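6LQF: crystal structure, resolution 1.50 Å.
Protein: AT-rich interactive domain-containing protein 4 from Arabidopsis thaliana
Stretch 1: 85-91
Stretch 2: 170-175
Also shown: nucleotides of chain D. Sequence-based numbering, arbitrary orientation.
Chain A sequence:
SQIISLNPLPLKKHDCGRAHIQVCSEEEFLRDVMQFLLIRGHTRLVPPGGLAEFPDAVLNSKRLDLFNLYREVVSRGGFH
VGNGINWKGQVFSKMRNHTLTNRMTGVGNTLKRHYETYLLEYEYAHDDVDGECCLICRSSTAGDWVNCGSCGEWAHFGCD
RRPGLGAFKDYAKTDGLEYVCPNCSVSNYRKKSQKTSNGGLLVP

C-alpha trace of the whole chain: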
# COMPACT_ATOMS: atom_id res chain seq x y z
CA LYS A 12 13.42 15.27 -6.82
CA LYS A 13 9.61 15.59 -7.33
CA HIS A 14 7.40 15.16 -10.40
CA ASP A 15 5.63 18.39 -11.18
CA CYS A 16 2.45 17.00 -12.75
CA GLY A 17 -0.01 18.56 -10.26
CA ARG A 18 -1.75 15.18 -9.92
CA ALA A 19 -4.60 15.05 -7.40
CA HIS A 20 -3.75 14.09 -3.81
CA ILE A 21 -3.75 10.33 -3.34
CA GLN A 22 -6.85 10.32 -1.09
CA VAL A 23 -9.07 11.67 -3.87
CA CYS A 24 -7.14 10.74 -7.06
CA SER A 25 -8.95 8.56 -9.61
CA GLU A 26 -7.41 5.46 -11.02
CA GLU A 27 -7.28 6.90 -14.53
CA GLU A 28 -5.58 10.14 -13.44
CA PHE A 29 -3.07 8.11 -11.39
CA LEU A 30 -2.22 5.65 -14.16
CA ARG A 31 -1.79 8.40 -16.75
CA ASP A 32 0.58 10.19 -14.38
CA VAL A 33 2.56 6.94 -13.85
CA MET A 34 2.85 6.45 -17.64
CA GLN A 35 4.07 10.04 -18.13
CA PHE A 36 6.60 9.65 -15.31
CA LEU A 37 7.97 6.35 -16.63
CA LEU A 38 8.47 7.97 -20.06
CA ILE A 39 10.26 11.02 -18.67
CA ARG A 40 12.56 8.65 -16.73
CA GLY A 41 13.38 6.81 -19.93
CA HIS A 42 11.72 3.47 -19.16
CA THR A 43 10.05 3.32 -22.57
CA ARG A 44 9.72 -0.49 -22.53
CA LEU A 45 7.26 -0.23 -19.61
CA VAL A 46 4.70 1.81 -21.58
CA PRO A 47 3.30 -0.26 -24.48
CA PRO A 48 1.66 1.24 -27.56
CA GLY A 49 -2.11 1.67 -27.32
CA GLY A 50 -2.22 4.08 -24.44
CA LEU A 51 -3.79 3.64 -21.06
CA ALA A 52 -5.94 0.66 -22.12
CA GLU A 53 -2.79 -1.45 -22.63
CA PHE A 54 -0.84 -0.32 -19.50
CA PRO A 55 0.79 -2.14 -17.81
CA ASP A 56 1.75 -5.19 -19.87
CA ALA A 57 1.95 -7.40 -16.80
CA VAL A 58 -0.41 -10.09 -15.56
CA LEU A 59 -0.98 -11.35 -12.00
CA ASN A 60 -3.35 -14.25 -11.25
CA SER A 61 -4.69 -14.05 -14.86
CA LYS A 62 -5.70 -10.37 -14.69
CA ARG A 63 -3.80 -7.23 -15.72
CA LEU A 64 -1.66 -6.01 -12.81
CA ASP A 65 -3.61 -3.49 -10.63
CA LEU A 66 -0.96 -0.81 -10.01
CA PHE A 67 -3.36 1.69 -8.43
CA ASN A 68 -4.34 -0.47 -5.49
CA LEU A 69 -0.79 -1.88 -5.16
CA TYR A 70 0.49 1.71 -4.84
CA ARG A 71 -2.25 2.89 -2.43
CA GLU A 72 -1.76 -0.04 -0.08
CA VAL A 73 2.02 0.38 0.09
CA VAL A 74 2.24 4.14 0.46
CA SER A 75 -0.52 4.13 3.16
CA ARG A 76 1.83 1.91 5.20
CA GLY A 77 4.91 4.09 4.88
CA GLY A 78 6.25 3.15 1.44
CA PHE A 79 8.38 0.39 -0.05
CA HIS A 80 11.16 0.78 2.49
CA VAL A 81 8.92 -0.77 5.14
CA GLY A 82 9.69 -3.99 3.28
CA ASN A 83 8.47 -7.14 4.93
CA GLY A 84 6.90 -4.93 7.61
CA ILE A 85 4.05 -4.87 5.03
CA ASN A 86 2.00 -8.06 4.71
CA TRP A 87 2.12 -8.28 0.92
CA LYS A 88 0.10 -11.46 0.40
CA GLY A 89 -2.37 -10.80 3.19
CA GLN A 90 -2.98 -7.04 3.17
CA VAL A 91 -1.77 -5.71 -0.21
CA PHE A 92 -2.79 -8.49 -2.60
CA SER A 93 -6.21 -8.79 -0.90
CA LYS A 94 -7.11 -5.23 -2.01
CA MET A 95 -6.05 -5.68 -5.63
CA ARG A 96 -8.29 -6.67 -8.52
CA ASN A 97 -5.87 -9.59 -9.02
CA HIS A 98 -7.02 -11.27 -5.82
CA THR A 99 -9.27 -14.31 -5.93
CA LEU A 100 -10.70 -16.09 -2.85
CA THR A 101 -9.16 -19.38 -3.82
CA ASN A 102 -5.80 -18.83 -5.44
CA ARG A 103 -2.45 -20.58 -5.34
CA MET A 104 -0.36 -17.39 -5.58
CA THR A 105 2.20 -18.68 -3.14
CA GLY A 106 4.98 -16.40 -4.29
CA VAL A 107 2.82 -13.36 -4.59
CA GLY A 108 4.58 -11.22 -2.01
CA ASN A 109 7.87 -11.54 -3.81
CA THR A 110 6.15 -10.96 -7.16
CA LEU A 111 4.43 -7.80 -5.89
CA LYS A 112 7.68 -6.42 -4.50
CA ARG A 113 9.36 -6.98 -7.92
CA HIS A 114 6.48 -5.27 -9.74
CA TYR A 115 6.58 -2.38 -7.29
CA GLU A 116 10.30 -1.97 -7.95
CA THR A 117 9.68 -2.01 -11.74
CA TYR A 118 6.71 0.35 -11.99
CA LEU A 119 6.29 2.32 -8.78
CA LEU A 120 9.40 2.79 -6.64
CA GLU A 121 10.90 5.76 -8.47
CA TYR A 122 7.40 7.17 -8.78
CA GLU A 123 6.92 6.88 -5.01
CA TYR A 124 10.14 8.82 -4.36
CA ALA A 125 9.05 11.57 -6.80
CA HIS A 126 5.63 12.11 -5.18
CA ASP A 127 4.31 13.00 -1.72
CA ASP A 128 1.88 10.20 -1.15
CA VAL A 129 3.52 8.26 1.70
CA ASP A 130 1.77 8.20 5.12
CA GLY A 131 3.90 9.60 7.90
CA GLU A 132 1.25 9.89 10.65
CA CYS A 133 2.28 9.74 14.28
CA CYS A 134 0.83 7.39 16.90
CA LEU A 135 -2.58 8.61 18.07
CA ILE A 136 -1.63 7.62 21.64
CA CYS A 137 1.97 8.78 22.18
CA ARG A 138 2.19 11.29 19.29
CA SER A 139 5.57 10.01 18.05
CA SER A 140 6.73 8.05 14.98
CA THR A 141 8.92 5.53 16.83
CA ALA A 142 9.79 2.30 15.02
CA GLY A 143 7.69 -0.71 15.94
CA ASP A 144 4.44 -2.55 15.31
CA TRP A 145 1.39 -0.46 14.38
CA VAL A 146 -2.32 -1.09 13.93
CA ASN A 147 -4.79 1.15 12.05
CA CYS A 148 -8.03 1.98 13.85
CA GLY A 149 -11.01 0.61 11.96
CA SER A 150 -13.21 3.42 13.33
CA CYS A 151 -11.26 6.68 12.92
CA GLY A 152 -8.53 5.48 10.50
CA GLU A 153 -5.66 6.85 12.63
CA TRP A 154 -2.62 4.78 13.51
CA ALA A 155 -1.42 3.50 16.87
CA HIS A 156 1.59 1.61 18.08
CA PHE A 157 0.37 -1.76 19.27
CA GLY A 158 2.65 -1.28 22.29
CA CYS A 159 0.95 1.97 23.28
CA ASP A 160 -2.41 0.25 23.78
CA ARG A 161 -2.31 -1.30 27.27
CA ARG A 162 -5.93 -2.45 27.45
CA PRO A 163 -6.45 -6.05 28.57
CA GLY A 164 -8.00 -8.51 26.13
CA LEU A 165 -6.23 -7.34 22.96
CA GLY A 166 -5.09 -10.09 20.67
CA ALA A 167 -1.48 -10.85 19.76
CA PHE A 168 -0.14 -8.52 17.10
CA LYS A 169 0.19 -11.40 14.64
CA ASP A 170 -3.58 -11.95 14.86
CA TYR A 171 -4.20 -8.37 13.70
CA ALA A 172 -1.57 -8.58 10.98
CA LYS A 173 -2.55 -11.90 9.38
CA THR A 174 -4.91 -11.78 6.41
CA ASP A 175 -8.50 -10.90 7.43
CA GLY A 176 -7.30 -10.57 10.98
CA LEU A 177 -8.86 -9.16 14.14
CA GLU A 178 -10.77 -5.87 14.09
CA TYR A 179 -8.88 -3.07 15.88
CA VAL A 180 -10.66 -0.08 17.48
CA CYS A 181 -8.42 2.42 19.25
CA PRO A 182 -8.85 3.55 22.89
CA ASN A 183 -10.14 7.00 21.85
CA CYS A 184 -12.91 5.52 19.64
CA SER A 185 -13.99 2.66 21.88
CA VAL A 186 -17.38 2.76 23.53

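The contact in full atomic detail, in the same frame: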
# COMPACT_ATOMS: atom_id res chain seq x y z
N ILE A 85 5.35 -4.85 5.73
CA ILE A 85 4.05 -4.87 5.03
C ILE A 85 3.70 -6.34 4.81
O ILE A 85 4.57 -7.13 4.44
CB ILE A 85 4.14 -4.09 3.70
CG1 ILE A 85 4.26 -2.60 4.01
CG2 ILE A 85 2.94 -4.39 2.75
CD1 ILE A 85 4.73 -1.77 2.81
N ASN A 86 2.46 -6.73 5.06
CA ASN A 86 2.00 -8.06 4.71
C ASN A 86 1.52 -8.01 3.27
O ASN A 86 0.40 -7.59 2.97
CB ASN A 86 0.88 -8.51 5.65
CG ASN A 86 0.38 -9.92 5.39
OD1 ASN A 86 0.77 -10.53 4.39
ND2 ASN A 86 -0.50 -10.46 6.27
N TRP A 87 2.39 -8.44 2.35
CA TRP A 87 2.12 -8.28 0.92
C TRP A 87 1.03 -9.24 0.47
O TRP A 87 0.05 -8.83 -0.14
CB TRP A 87 3.43 -8.52 0.12
CG TRP A 87 4.43 -7.44 0.38
CD1 TRP A 87 5.32 -7.39 1.42
CD2 TRP A 87 4.62 -6.25 -0.37
NE1 TRP A 87 6.05 -6.20 1.38
CE2 TRP A 87 5.65 -5.51 0.25
CE3 TRP A 87 4.04 -5.75 -1.55
CZ2 TRP A 87 6.07 -4.27 -0.26
CZ3 TRP A 87 4.49 -4.54 -2.08
CH2 TRP A 87 5.51 -3.82 -1.41
N LYS A 88 1.17 -10.53 0.77
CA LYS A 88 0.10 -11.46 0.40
C LYS A 88 -1.23 -11.19 1.08
O LYS A 88 -2.33 -11.22 0.46
CB LYS A 88 0.55 -12.89 0.67
CG LYS A 88 -0.49 -13.92 0.29
CD LYS A 88 0.21 -15.29 0.06
CE LYS A 88 -0.75 -16.42 -0.36
NZ LYS A 88 -1.37 -16.30 -1.74
N GLY A 89 -1.16 -10.90 2.37
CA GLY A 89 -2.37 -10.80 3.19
C GLY A 89 -3.06 -9.47 3.27
O GLY A 89 -4.27 -9.43 3.57
N GLN A 90 -2.37 -8.36 3.06
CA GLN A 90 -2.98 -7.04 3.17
C GLN A 90 -2.83 -6.20 1.90
O GLN A 90 -3.61 -5.28 1.70
CB GLN A 90 -2.38 -6.24 4.34
CG GLN A 90 -2.85 -6.76 5.68
CD GLN A 90 -2.24 -5.95 6.82
OE1 GLN A 90 -2.20 -4.70 6.75
NE2 GLN A 90 -1.79 -6.65 7.88
N VAL A 91 -1.87 -6.50 1.01
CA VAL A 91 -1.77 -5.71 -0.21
C VAL A 91 -2.53 -6.41 -1.32
O VAL A 91 -3.43 -5.81 -1.96
CB VAL A 91 -0.31 -5.51 -0.64
CG1 VAL A 91 -0.17 -4.75 -1.96
CG2 VAL A 91 0.39 -4.73 0.48
N ASP A 170 -2.20 -11.66 15.20
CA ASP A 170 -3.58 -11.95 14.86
C ASP A 170 -4.32 -10.75 14.28
O ASP A 170 -5.36 -10.93 13.67
CB ASP A 170 -4.31 -12.49 16.08
CG ASP A 170 -3.90 -13.91 16.39
OD1 ASP A 170 -3.65 -14.69 15.44
OD2 ASP A 170 -3.83 -14.24 17.58
N TYR A 171 -3.75 -9.56 14.42
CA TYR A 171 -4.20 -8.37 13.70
C TYR A 171 -3.57 -8.33 12.31
O TYR A 171 -4.23 -7.93 11.35
CB TYR A 171 -3.83 -7.10 14.46
CG TYR A 171 -4.57 -7.01 15.77
CD1 TYR A 171 -5.84 -6.46 15.82
CD2 TYR A 171 -4.01 -7.51 16.93
CE1 TYR A 171 -6.55 -6.40 17.04
CE2 TYR A 171 -4.71 -7.45 18.13
CZ TYR A 171 -5.98 -6.90 18.16
OH TYR A 171 -6.75 -6.82 19.32
N ALA A 172 -2.30 -8.74 12.23
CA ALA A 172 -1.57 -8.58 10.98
C ALA A 172 -1.85 -9.65 9.93
O ALA A 172 -1.67 -9.38 8.71
CB ALA A 172 -0.09 -8.54 11.30
N LYS A 173 -2.24 -10.84 10.34
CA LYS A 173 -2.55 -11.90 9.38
C LYS A 173 -3.73 -11.50 8.48
O LYS A 173 -4.58 -10.62 8.83
CB LYS A 173 -2.88 -13.22 10.09
CG LYS A 173 -4.17 -13.16 10.88
CD LYS A 173 -4.37 -14.42 11.71
CE LYS A 173 -5.72 -14.38 12.47
NZ LYS A 173 -5.85 -15.55 13.41
N THR A 174 -3.82 -12.13 7.31
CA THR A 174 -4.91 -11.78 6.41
C THR A 174 -6.29 -11.95 7.09
O THR A 174 -6.53 -12.91 7.84
CB THR A 174 -4.81 -12.62 5.13
OG1 THR A 174 -5.74 -12.14 4.15
CG2 THR A 174 -5.13 -14.08 5.37
N ASP A 175 -7.15 -10.96 6.85
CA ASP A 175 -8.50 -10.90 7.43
C ASP A 175 -8.42 -11.14 8.91
O ASP A 175 -9.18 -11.94 9.48
CB ASP A 175 -9.41 -11.89 6.76
CG ASP A 175 -10.88 -11.55 6.99
OD1 ASP A 175 -11.16 -10.41 7.44
OD2 ASP A 175 -11.72 -12.42 6.73
P DG D 5 4.50 -11.61 2.61
OP1 DG D 5 4.41 -10.24 3.12
OP2 DG D 5 3.60 -12.01 1.46
O5' DG D 5 5.99 -11.89 2.22
C5' DG D 5 7.01 -11.49 3.15
C4' DG D 5 8.35 -12.10 2.75
O4' DG D 5 8.31 -13.53 2.99
C3' DG D 5 8.74 -11.90 1.30
O3' DG D 5 10.20 -11.74 1.24
C2' DG D 5 8.29 -13.22 0.68
C1' DG D 5 8.60 -14.22 1.79
N9 DG D 5 7.76 -15.42 1.76
C8 DG D 5 6.40 -15.46 1.72
N7 DG D 5 5.91 -16.68 1.64
C5 DG D 5 7.06 -17.48 1.66
C6 DG D 5 7.19 -18.88 1.64
O6 DG D 5 6.29 -19.73 1.57
N1 DG D 5 8.55 -19.29 1.62
C2 DG D 5 9.60 -18.43 1.75
N2 DG D 5 10.82 -18.97 1.73
N3 DG D 5 9.47 -17.12 1.80
C4 DG D 5 8.17 -16.71 1.77
P DA D 4 -0.82 -14.45 6.00
OP1 DA D 4 -1.39 -13.07 6.15
OP2 DA D 4 -1.51 -15.42 5.09
O5' DA D 4 0.68 -14.29 5.43
C5' DA D 4 1.59 -13.44 6.15
C4' DA D 4 2.98 -13.55 5.60
O4' DA D 4 3.47 -14.91 5.82
C3' DA D 4 3.06 -13.27 4.09
O3' DA D 4 4.26 -12.55 3.88
C2' DA D 4 3.21 -14.68 3.54
C1' DA D 4 4.09 -15.31 4.62
N9 DA D 4 4.13 -16.75 4.61
C8 DA D 4 3.10 -17.64 4.47
N7 DA D 4 3.50 -18.91 4.51
C5 DA D 4 4.86 -18.82 4.68
C6 DA D 4 5.88 -19.81 4.80
N6 DA D 4 5.65 -21.12 4.70
N1 DA D 4 7.13 -19.38 4.92
C2 DA D 4 7.38 -18.07 5.02
N3 DA D 4 6.51 -17.06 4.96
C4 DA D 4 5.26 -17.51 4.80
O HOH W 1 -6.18 -8.64 5.45

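How do the two backbones meet? In the first stretch a helix runs over 87-91, with a wider pi-type turn, and Asn-86 sits just before it at the N-cap. The second stretch carries the last turn of a helix, through Ala-172, and Lys-173 is the first residue to leave helical geometry. The CA traces of the two stretches come closest where Gly-89 CA lies 4.2 Å from Thr-174 CA, a spacing helped by the absence of a side chain on Gly-89: an ideal CB there would lie 3.2 Å from Thr-174 CB and clash with Asn-86 ND2 at 2.4 Å.

What holds the end of the second helix? The carbonyl of Ala-172 receives two side-chain amides, Asn-86 ND2 to Ala-172 O at 2.9 Å and Gln-90 NE2 to Ala-172 O, also at 2.9 Å. Both donors come from the other stretch, so one carbonyl oxygen ties down two of its residues. Gln-90 CA-to-CB points sideways, but with chi1 m and chi2 t the end of the side chain comes nearer.

Why is Asn-86 so central? Its two amide atoms work separately. Asn-86 OD1 caps its own helix, accepting from Gly-89 N at 2.8 Å, while Asn-86 ND2 bonds to Ala-172 O and, at 2.8 Å, to DA4 OP1. Thr-174 N reaches that same DA4 OP1 at 2.9 Å, so a DNA phosphate joins both stretches.

What closes the contact beside Gly-89? Thr-174 OG1 donates to Gly-89 O at 3.1 Å. Water 1 donates to the same Gly-89 O at 2.8 Å and accepts from Asp-175 N at 2.9 Å, extending the link by one residue. Lys-173 CA-to-CB points away from the first stretch, and within its own stretch Lys-173 NZ forms a salt bridge with Asp-170 OD1 at 3.1 Å.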